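Local coordinates for uncharacterized protein (Parabacteroides merdae ATCC 43184, PDB 4OPW), which is of unknown function but is probably a cell-surface adhesin of the auto-transporter head type, at residues A[24-29]-A[91-96]. Sequence-based numbering, arbitrary orientation.
Sequences IKFDGV and VKASGN. With EDO (1,2-ethanediol), chain C.
Ile24 to Asp27 and Val91 to Ser94 are neighbouring parallel strands in one long sheet of an elongated all-beta chain, paired in exact register at an axis separation of 4.7 Å. Their pairing shows how a parallel sheet couples adjacent layers: bonds alternate from one strand to the other, Lys92 N giving to Ile24 O, Phe26 N to Lys92 O at 3.1 Å and nearly in line with the C=O, and Ser94 N to Phe26 O through a more bent N-H...O angle (136°). Gly28 N extends the series past the strand end, reaching Ser94 O from above the carbonyl plane. Like positions fall on like faces. On the buried face CG of Phe26 sits between its own backbone N and carbonyl carbon (chi1 62°), bringing CE1 within 3.9 Å of Ala93 CB, while Val91 CG1 meets the ring at its edge; Phe99 and Phe32 continue this apolar interior. On the other face the Lys25 and Lys92 chains share a water, held firmly by Lys92 NZ and weakly by Lys25 NZ. A second water donates to Phe26 O at 2.8 Å and is also hydrogen-bonded to Ser94 OG. Beyond the strands, the backbone angles of Gly28 call for glycine and the positive phi of Gly95 favours it. Such stacking of equivalent strands and turns, with inward side chains aligned, is characteristic of a parallel beta-solenoid, consistent with the pectate-lyase-like clan of this putative adhesin family.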
ATOM      1  N   ILE A  24      -4.448  -3.828  -9.928  1.00 15.07           N
ATOM      2  CA  ILE A  24      -5.176  -2.563  -9.925  1.00 15.38           C
ATOM      3  C   ILE A  24      -4.204  -1.389 -10.046  1.00 20.72           C
ATOM      4  O   ILE A  24      -3.162  -1.385  -9.387  1.00 19.72           O
ATOM      5  CB  ILE A  24      -6.035  -2.428  -8.622  1.00 18.73           C
ATOM      6  CG1 ILE A  24      -7.095  -3.551  -8.500  1.00 19.43           C
ATOM      7  CG2 ILE A  24      -6.719  -1.027  -8.538  1.00 19.87           C
ATOM      8  CD1 ILE A  24      -7.739  -3.712  -7.055  1.00 20.38           C
ATOM      9  N   LYS A  25      -4.569  -0.390 -10.856  1.00 18.57           N
ATOM     10  CA  LYS A  25      -3.799   0.844 -11.021  1.00 18.70           C
ATOM     11  C   LYS A  25      -4.745   2.020 -11.096  1.00 21.38           C
ATOM     12  O   LYS A  25      -5.692   2.005 -11.882  1.00 21.07           O
ATOM     13  CB  LYS A  25      -2.893   0.775 -12.260  1.00 22.18           C
ATOM     14  CG  LYS A  25      -1.963   1.963 -12.468  1.00 44.51           C
ATOM     15  CD  LYS A  25      -1.045   1.692 -13.659  1.00 61.28           C
ATOM     16  CE  LYS A  25      -0.179   2.863 -14.049  1.00 76.35           C
ATOM     17  NZ  LYS A  25       0.645   2.559 -15.251  1.00 87.17           N
ATOM     18  N   PHE A  26      -4.511   3.044 -10.277  1.00 16.89           N
ATOM     19  CA  PHE A  26      -5.340   4.257 -10.342  1.00 17.53           C
ATOM     20  C   PHE A  26      -4.567   5.422  -9.737  1.00 22.49           C
ATOM     21  O   PHE A  26      -3.680   5.223  -8.903  1.00 22.03           O
ATOM     22  CB  PHE A  26      -6.721   4.070  -9.656  1.00 19.85           C
ATOM     23  CG  PHE A  26      -6.715   3.760  -8.169  1.00 22.12           C
ATOM     24  CD1 PHE A  26      -6.142   2.588  -7.685  1.00 24.17           C
ATOM     25  CD2 PHE A  26      -7.406   4.570  -7.274  1.00 27.21           C
ATOM     26  CE1 PHE A  26      -6.141   2.295  -6.318  1.00 25.48           C
ATOM     27  CE2 PHE A  26      -7.460   4.246  -5.909  1.00 29.41           C
ATOM     28  CZ  PHE A  26      -6.790   3.131  -5.438  1.00 26.91           C
ATOM     29  N   ASP A  27      -4.920   6.633 -10.163  1.00 19.41           N
ATOM     30  CA  ASP A  27      -4.266   7.865  -9.766  1.00 19.24           C
ATOM     31  C   ASP A  27      -5.317   8.942  -9.631  1.00 24.73           C
ATOM     32  O   ASP A  27      -5.965   9.281 -10.612  1.00 28.54           O
ATOM     33  CB  ASP A  27      -3.211   8.240 -10.845  1.00 21.46           C
ATOM     34  CG  ASP A  27      -2.343   9.459 -10.583  1.00 32.36           C
ATOM     35  OD1 ASP A  27      -2.326   9.944  -9.436  1.00 29.26           O
ATOM     36  OD2 ASP A  27      -1.588   9.849 -11.496  1.00 43.43           O
ATOM     37  N   GLY A  28      -5.496   9.455  -8.424  1.00 18.84           N
ATOM     38  CA  GLY A  28      -6.467  10.521  -8.172  1.00 17.94           C
ATOM     39  C   GLY A  28      -7.167  10.313  -6.852  1.00 19.60           C
ATOM     40  O   GLY A  28      -6.978   9.270  -6.214  1.00 18.13           O
ATOM     41  N   VAL A  29      -7.987  11.294  -6.449  1.00 15.79           N
ATOM     42  CA  VAL A  29      -8.664  11.259  -5.164  1.00 16.56           C
ATOM     43  C   VAL A  29      -9.916  10.369  -5.281  1.00 20.06           C
ATOM     44  O   VAL A  29     -11.051  10.847  -5.376  1.00 20.23           O
ATOM     45  CB  VAL A  29      -8.936  12.673  -4.609  1.00 20.28           C
ATOM     46  CG1 VAL A  29      -9.503  12.586  -3.187  1.00 20.53           C
ATOM     47  CG2 VAL A  29      -7.645  13.499  -4.626  1.00 20.32           C
ATOM     48  N   VAL A  91      -1.180  -3.808  -6.512  1.00 15.85           N
ATOM     49  CA  VAL A  91      -1.916  -2.554  -6.422  1.00 16.88           C
ATOM     50  C   VAL A  91      -0.929  -1.412  -6.599  1.00 19.35           C
ATOM     51  O   VAL A  91       0.102  -1.382  -5.906  1.00 18.45           O
ATOM     52  CB  VAL A  91      -2.735  -2.374  -5.100  1.00 19.48           C
ATOM     53  CG1 VAL A  91      -3.507  -1.036  -5.089  1.00 19.80           C
ATOM     54  CG2 VAL A  91      -3.690  -3.551  -4.851  1.00 18.81           C
ATOM     55  N   LYS A  92      -1.239  -0.483  -7.521  1.00 16.66           N
ATOM     56  CA  LYS A  92      -0.461   0.736  -7.730  0.50 17.01           C
ATOM     57  C   LYS A  92      -1.426   1.901  -7.471  1.00 20.67           C
ATOM     58  O   LYS A  92      -2.372   2.076  -8.244  1.00 19.74           O
ATOM     59  CB  LYS A  92       0.168   0.773  -9.146  0.50 19.08           C
ATOM     60  CG  LYS A  92       0.998  -0.458  -9.485  0.50 22.77           C
ATOM     61  CD  LYS A  92       1.861  -0.271 -10.706  0.50 29.47           C
ATOM     62  CE  LYS A  92       2.934  -1.334 -10.741  0.50 33.97           C
ATOM     63  NZ  LYS A  92       3.143  -1.873 -12.102  0.50 32.34           N
ATOM     64  N   ALA A  93      -1.237   2.631  -6.372  1.00 17.64           N
ATOM     65  CA  ALA A  93      -2.107   3.730  -6.006  1.00 19.63           C
ATOM     66  C   ALA A  93      -1.301   5.024  -5.915  1.00 22.27           C
ATOM     67  O   ALA A  93      -0.189   5.036  -5.380  1.00 19.11           O
ATOM     68  CB  ALA A  93      -2.784   3.422  -4.673  1.00 21.29           C
ATOM     69  N   SER A  94      -1.865   6.116  -6.465  1.00 21.10           N
ATOM     70  CA  SER A  94      -1.227   7.439  -6.511  1.00 20.84           C
ATOM     71  C   SER A  94      -2.265   8.539  -6.362  1.00 24.53           C
ATOM     72  O   SER A  94      -3.464   8.277  -6.494  1.00 24.76           O
ATOM     73  CB  SER A  94      -0.528   7.622  -7.859  1.00 22.43           C
ATOM     74  OG  SER A  94       0.469   6.638  -8.060  1.00 34.90           O
ATOM     75  N   GLY A  95      -1.793   9.748  -6.096  1.00 20.34           N
ATOM     76  CA  GLY A  95      -2.606  10.956  -6.116  1.00 20.03           C
ATOM     77  C   GLY A  95      -3.657  11.129  -5.048  1.00 22.80           C
ATOM     78  O   GLY A  95      -4.748  11.639  -5.331  1.00 22.06           O
ATOM     79  N   ASN A  96      -3.309  10.776  -3.802  1.00 17.88           N
ATOM     80  CA  ASN A  96      -4.143  10.982  -2.635  1.00 17.06           C
ATOM     81  C   ASN A  96      -5.434  10.135  -2.680  1.00 19.81           C
ATOM     82  O   ASN A  96      -6.473  10.528  -2.151  1.00 20.03           O
ATOM     83  CB  ASN A  96      -4.436  12.495  -2.414  1.00 17.28           C
ATOM     84  CG  ASN A  96      -4.383  12.912  -0.963  1.00 23.60           C
ATOM     85  OD1 ASN A  96      -4.633  12.118  -0.044  1.00 23.38           O
ATOM     86  ND2 ASN A  96      -4.077  14.186  -0.721  1.00 21.63           N
TER
HETATM   87  C1  EDO C 301      -9.837  11.246 -10.329  1.00 34.28           C
HETATM   88  O1  EDO C 301      -8.979  12.332 -10.661  1.00 37.14           O
HETATM   89  C2  EDO C 301      -9.728  10.164 -11.428  1.00 32.03           C
HETATM   90  O2  EDO C 301      -8.379   9.832 -11.639  1.00 28.06           O
HETATM   91  O   HOH W   1       2.504   0.060 -13.946  1.00 50.81           O
HETATM   92  O   HOH W   2      -1.001   4.770  -9.620  1.00 26.63           O